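Local coordinates for PGRP-Hd - Peptidoglycan recognition protein homologue (Alvinella pompejana, PDB 3EP1) that probably recognises bacterial peptidoglycan in the immune defence of a heat-loving marine worm, as a homologue of peptidoglycan recognition proteins, at residues 68-71 against 72-75; 132-135 against 136-140; 161-164 against 165-169. One frame throughout, in Å; residues are numbered along the deposited sequence.

Contact 1 (68-71 against 72-75)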
# COMPACT_ATOMS: atom_id res chain seq x y z
N ASP A 68 16.66 21.22 0.65
CA ASP A 68 17.75 22.19 0.71
C ASP A 68 17.90 22.81 2.10
O ASP A 68 19.01 22.94 2.62
CB ASP A 68 17.51 23.31 -0.31
CG ASP A 68 17.70 22.85 -1.73
OD1 ASP A 68 17.33 23.62 -2.64
OD2 ASP A 68 18.22 21.74 -1.94
N ALA A 69 16.77 23.19 2.68
CA ALA A 69 16.74 23.79 4.00
C ALA A 69 17.24 22.82 5.05
O ALA A 69 17.95 23.20 5.99
CB ALA A 69 15.31 24.24 4.34
N ASP A 70 16.88 21.55 4.90
CA ASP A 70 17.31 20.55 5.86
C ASP A 70 18.81 20.29 5.77
O ASP A 70 19.46 20.12 6.80
CB ASP A 70 16.49 19.27 5.67
CG ASP A 70 15.01 19.48 5.98
OD1 ASP A 70 14.22 18.52 5.87
OD2 ASP A 70 14.63 20.61 6.34
N PHE A 71 19.35 20.25 4.56
CA PHE A 71 20.78 20.05 4.40
C PHE A 71 21.52 21.19 5.10
O PHE A 71 22.41 20.96 5.90
CB PHE A 71 21.18 20.02 2.92
CG PHE A 71 20.94 18.71 2.24
CD1 PHE A 71 21.32 17.51 2.84
CD2 PHE A 71 20.39 18.66 0.97
CE1 PHE A 71 21.16 16.30 2.19
CE2 PHE A 71 20.22 17.45 0.31
CZ PHE A 71 20.61 16.26 0.92
N LYS A 72 21.12 22.43 4.80
CA LYS A 72 21.75 23.61 5.39
C LYS A 72 21.84 23.55 6.91
O LYS A 72 22.81 24.03 7.49
CB LYS A 72 20.99 24.88 5.00
CG LYS A 72 21.21 25.34 3.58
CD LYS A 72 20.55 26.70 3.37
CE LYS A 72 19.02 26.63 3.44
NZ LYS A 72 18.37 26.22 2.14
N GLU A 73 20.83 22.97 7.54
CA GLU A 73 20.81 22.87 8.99
C GLU A 73 21.63 21.71 9.53
O GLU A 73 21.71 21.51 10.74
CB GLU A 73 19.38 22.76 9.49
CG GLU A 73 18.54 23.99 9.24
CD GLU A 73 17.10 23.81 9.68
OE1 GLU A 73 16.89 23.48 10.88
OE2 GLU A 73 16.19 23.98 8.84
N GLY A 74 22.23 20.93 8.63
CA GLY A 74 23.05 19.81 9.06
C GLY A 74 22.42 18.42 9.04
O GLY A 74 23.06 17.45 9.46
N ASN A 75 21.19 18.30 8.56
CA ASN A 75 20.54 16.99 8.49
C ASN A 75 21.11 16.15 7.35
O ASN A 75 21.66 16.69 6.38
CB ASN A 75 19.02 17.15 8.31
CG ASN A 75 18.35 17.78 9.52
OD1 ASN A 75 18.47 17.28 10.64
ND2 ASN A 75 17.65 18.89 9.31
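The carbonyl oxygen Asp-70 O is gripped by three N-H groups from the residues that follow. Asn-75 N gives a sound bond, at 3.1 Å with an N-H...O angle of 151°, and the amide Asn-75 ND2 adds a weak one of 3.3 Å to the same oxygen. Glu-73 N makes a second weak bond to it, while its better-aligned partner is Ala-69 O. With CG beside its own backbone N (chi1 -66°), Asn-75 folds its side chain back to the helix, and its ND2 lies beside Asp-70 CB. Gly-74 N binds Phe-71 O at 2.7 Å, coming from above the carbonyl plane. This bond and that from Asn-75 N to Asp-70 O, with the positive phi of Gly-74, form a Schellman motif ending the helix; a CB on Gly-74 would collide with the carbonyl of Glu-73. Phe-71 O also accepts a bond from Arg-17, and Asn-75 O lies near the plane of the Phe-71 ring at its edge, 3.6 Å from CD1. On the outer side Lys-72 bends at chi3 and chi4 and doubles back along the helix, bringing its CE to 3.7 Å from Ala-69 CA; its NZ stays 5.5 Å from Asp-68 OD1, too far for direct contact between the charges. Glu-73 lays its CG against Ala-69 O at 3.4 Å. Its OE2 comes within 4.5 Å of Asp-70 OD2, a pairing of like charges that the bond from Lys-79 N to the other oxygen, Asp-70 OD1, would probably ease. The capped turn closes helix 59-72 at the surface and turns the chain into the loop leading to strand 82-84, with Ile-78, Asp-77 and Gln-101 from surrounding loops packed against it.

Contact 2 (132-135 against 136-140)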
# COMPACT_ATOMS: atom_id res chain seq x y z
N LEU A 132 -3.38 10.36 3.53
CA LEU A 132 -2.78 10.03 4.81
C LEU A 132 -3.25 8.64 5.19
O LEU A 132 -2.45 7.78 5.55
CB LEU A 132 -3.21 11.04 5.87
CG LEU A 132 -2.80 10.73 7.32
CD1 LEU A 132 -1.36 10.26 7.37
CD2 LEU A 132 -2.98 11.98 8.16
N SER A 133 -4.56 8.43 5.10
CA SER A 133 -5.15 7.14 5.43
C SER A 133 -4.57 6.02 4.57
O SER A 133 -4.22 4.96 5.08
CB SER A 133 -6.66 7.20 5.24
OG SER A 133 -7.26 5.99 5.67
N LYS A 134 -4.46 6.28 3.27
CA LYS A 134 -3.92 5.28 2.35
C LYS A 134 -2.47 4.92 2.67
O LYS A 134 -2.12 3.74 2.69
CB LYS A 134 -4.00 5.79 0.90
CG LYS A 134 -3.47 4.81 -0.15
CD LYS A 134 -3.65 5.36 -1.58
CE LYS A 134 -2.89 6.66 -1.76
NZ LYS A 134 -3.33 7.43 -2.95
N LEU A 135 -1.64 5.93 2.91
CA LEU A 135 -0.23 5.69 3.22
C LEU A 135 -0.06 4.71 4.39
O LEU A 135 0.73 3.78 4.34
CB LEU A 135 0.45 7.02 3.55
CG LEU A 135 1.91 6.95 4.02
CD1 LEU A 135 2.78 6.38 2.92
CD2 LEU A 135 2.40 8.32 4.41
N ILE A 136 -0.81 4.94 5.45
CA ILE A 136 -0.73 4.09 6.63
C ILE A 136 -1.20 2.67 6.34
O ILE A 136 -0.52 1.69 6.63
CB ILE A 136 -1.56 4.70 7.76
CG1 ILE A 136 -1.05 6.12 8.06
CG2 ILE A 136 -1.54 3.77 8.98
CD1 ILE A 136 -1.94 6.94 8.98
N ILE A 137 -2.39 2.56 5.76
CA ILE A 137 -2.94 1.26 5.46
C ILE A 137 -2.01 0.48 4.53
O ILE A 137 -1.79 -0.72 4.72
CB ILE A 137 -4.36 1.42 4.88
CG1 ILE A 137 -5.26 2.05 5.95
CG2 ILE A 137 -4.93 0.06 4.47
CD1 ILE A 137 -6.71 2.22 5.55
N CYS A 138 -1.42 1.16 3.55
CA CYS A 138 -0.51 0.46 2.65
C CYS A 138 0.83 0.19 3.34
O CYS A 138 1.55 -0.75 2.99
CB CYS A 138 -0.32 1.26 1.36
SG CYS A 138 -1.83 1.29 0.32
N GLY A 139 1.16 1.00 4.34
CA GLY A 139 2.40 0.79 5.05
C GLY A 139 2.24 -0.48 5.86
O GLY A 139 3.14 -1.33 5.92
N GLN A 140 1.07 -0.61 6.48
CA GLN A 140 0.73 -1.77 7.30
C GLN A 140 0.64 -3.05 6.47
O GLN A 140 1.15 -4.09 6.88
CB GLN A 140 -0.59 -1.50 8.03
CG GLN A 140 -0.41 -0.61 9.27
CD GLN A 140 -1.68 0.09 9.71
OE1 GLN A 140 -1.79 0.51 10.86
NE2 GLN A 140 -2.63 0.25 8.80
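Leu-132 and Ile-136, one helical turn apart, press their methyl ends together, CD1 to CD1 at 3.7 Å, with the two side chains crossing at a slant. Ile-136 is drawn close because its CG1 stands beside its own backbone N (chi1 -58°); this sets CG1 3.3 Å from Leu-132 O and leads the CD1 methyl back over the preceding turn. Leu-145 packs on Ile-136 from strand 145-146, and Leu-172 lies against Leu-132. Leu-135 is buried too, meeting Trp-96 and Ile-90. At Gly-139 the backbone itself is close: its N bonds Leu-135 O at 2.8 Å, and a CB would come about 3.1 Å from that oxygen. All of this belongs to helix 126-141, which lies along the mixed sheet of the amidase-like PGRP fold and is stitched here by successive i to i+4 backbone bonds. Away from the leucines the side chains are more loosely packed and partly exposed. Ser-133 OG brushes the CD1 methyl of Ile-137 at 3.8 Å, an apolar touch for a hydroxyl. Lys-134 runs its CG past Cys-138 SG at 3.9 Å, while the same sulfur lies 3.4 Å from Lys-134 O. Here the helix meets the second subunit: Cys-138 is joined by a disulfide to Cys-138 of that subunit, and Lys-134 packs on its Ile-137.

Contact 3 (161-164 against 165-169)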
# COMPACT_ATOMS: atom_id res chain seq x y z
N ALA A 161 -6.02 22.96 14.31
CA ALA A 161 -7.09 22.38 13.51
C ALA A 161 -6.86 20.90 13.23
O ALA A 161 -7.80 20.11 13.28
CB ALA A 161 -7.25 23.16 12.20
N PHE A 162 -5.63 20.51 12.93
CA PHE A 162 -5.36 19.11 12.65
C PHE A 162 -5.49 18.25 13.90
O PHE A 162 -6.07 17.18 13.86
CB PHE A 162 -3.96 18.92 12.07
CG PHE A 162 -3.87 17.81 11.07
CD1 PHE A 162 -4.44 16.56 11.35
CD2 PHE A 162 -3.25 18.00 9.84
CE1 PHE A 162 -4.39 15.54 10.41
CE2 PHE A 162 -3.19 16.98 8.90
CZ PHE A 162 -3.76 15.75 9.18
N TYR A 163 -4.92 18.74 14.99
CA TYR A 163 -4.96 18.04 16.27
C TYR A 163 -6.40 17.84 16.75
O TYR A 163 -6.76 16.76 17.21
CB TYR A 163 -4.18 18.84 17.31
CG TYR A 163 -4.20 18.25 18.69
CD1 TYR A 163 -3.33 17.22 19.05
CD2 TYR A 163 -5.10 18.71 19.65
CE1 TYR A 163 -3.34 16.67 20.32
CE2 TYR A 163 -5.12 18.17 20.93
CZ TYR A 163 -4.24 17.15 21.26
OH TYR A 163 -4.26 16.62 22.54
N ASP A 164 -7.21 18.89 16.65
CA ASP A 164 -8.60 18.83 17.09
C ASP A 164 -9.37 17.72 16.40
O ASP A 164 -10.13 17.00 17.04
CB ASP A 164 -9.31 20.16 16.80
CG ASP A 164 -8.91 21.26 17.75
OD1 ASP A 164 -9.23 22.43 17.46
OD2 ASP A 164 -8.29 20.96 18.79
N MET A 165 -9.15 17.59 15.10
CA MET A 165 -9.82 16.59 14.27
C MET A 165 -9.48 15.14 14.58
O MET A 165 -10.37 14.28 14.59
CB MET A 165 -9.52 16.87 12.81
CG MET A 165 -10.14 15.85 11.88
SD MET A 165 -9.63 16.14 10.21
CE MET A 165 -8.16 15.07 10.16
N LEU A 166 -8.21 14.84 14.82
CA LEU A 166 -7.81 13.47 15.13
C LEU A 166 -8.25 13.14 16.54
O LEU A 166 -8.63 12.01 16.84
CB LEU A 166 -6.29 13.32 15.03
CG LEU A 166 -5.69 13.67 13.68
CD1 LEU A 166 -4.19 13.64 13.79
CD2 LEU A 166 -6.20 12.70 12.63
N ASP A 167 -8.20 14.15 17.41
CA ASP A 167 -8.58 13.97 18.80
C ASP A 167 -10.04 13.58 19.01
O ASP A 167 -10.35 12.87 19.97
CB ASP A 167 -8.29 15.26 19.57
CG ASP A 167 -8.44 15.08 21.06
OD1 ASP A 167 -9.58 14.92 21.54
OD2 ASP A 167 -7.40 15.08 21.76
N ARG A 168 -10.94 14.03 18.15
CA ARG A 168 -12.35 13.68 18.33
C ARG A 168 -12.76 12.44 17.55
O ARG A 168 -13.88 11.95 17.68
CB ARG A 168 -13.27 14.85 17.97
CG ARG A 168 -13.14 15.33 16.55
CD ARG A 168 -14.22 16.35 16.24
NE ARG A 168 -14.01 16.96 14.93
CZ ARG A 168 -13.15 17.94 14.69
NH1 ARG A 168 -12.41 18.44 15.67
NH2 ARG A 168 -13.01 18.40 13.47
N CYS A 169 -11.83 11.94 16.73
CA CYS A 169 -12.07 10.75 15.94
C CYS A 169 -11.09 9.65 16.29
O CYS A 169 -11.01 8.66 15.57
CB CYS A 169 -11.95 11.03 14.44
SG CYS A 169 -13.40 11.85 13.75
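Leu-166 lies against Phe-162, one turn earlier in the helix, and meets it along its whole length. Its CB stands 4.0 Å from Phe-162 O, and its CG comes closer to the same oxygen, at 3.5 Å. From there the branch splits: CD1 reaches Phe-162 CD1 at 3.8 Å, and CD2 touches the neighbouring ring atom CE1. Met-165 also meets the ring: its chain turns at chi3 (91°), which swings the CE methyl to 3.8 Å from Phe-162 CE1. Both side chains approach the ring at a slant. Outside the segments, Leu-31 of strand 26-33 packs on both Phe-162 and Leu-166, while Leu-172 lies against Met-165 and Leu-166. An alanine in place of Leu-166 would keep CB but is likely to leave a gap beside the Phe-162 ring, with Leu-31 and Leu-172 each losing a partner. Round the helix from this apolar strip, Tyr-163 and Asp-167 run side by side and point the same way, ring and carboxylate planes 50° apart. Asp-167 N bonds Tyr-163 O at 3.0 Å. Arg-168 takes the crowded first torsion (chi1 59°) between N and carbonyl carbon, then extends back along the helix; one guanidinium face has Met-165 CA 3.4 Å above it, toward the rim. Its NH2 forms a salt bridge with Glu-123. Cys-169, next in the chain, is tied by a disulfide to Cys-173. The buried side chains thus meet by apolar packing, with no side-chain hydrogen bond among them, whereas Arg-168 reaches out to a charged partner. Salt bridge and disulfide together probably fix this end of helix 160-167 to Glu-123 and to Cys-173 of the same chain.

Contact 1 is a surface contact, whereas contacts 2 and 3 are partly buried and pack against each other: their helices, 126-141 and 160-167, meet where Leu-132 CD2 lies 4.0 Å from Phe-162 CZ, and Leu-172 packs on both. Contact 1 sits on the other side of the chain's centre, its centre about 28 Å from that of contact 2 and 30 Å from that of contact 3. Its chemistry is accordingly polar, built from backbone carbonyls capped at a helix end. In the other two, leucines with Ile-136 or Phe-162 carry the apolar packing, and polar groups lie mostly on the outer side. Each also has a disulfide cysteine, but contact 2 joins two subunits, whereas contact 3 ties residues of one chain.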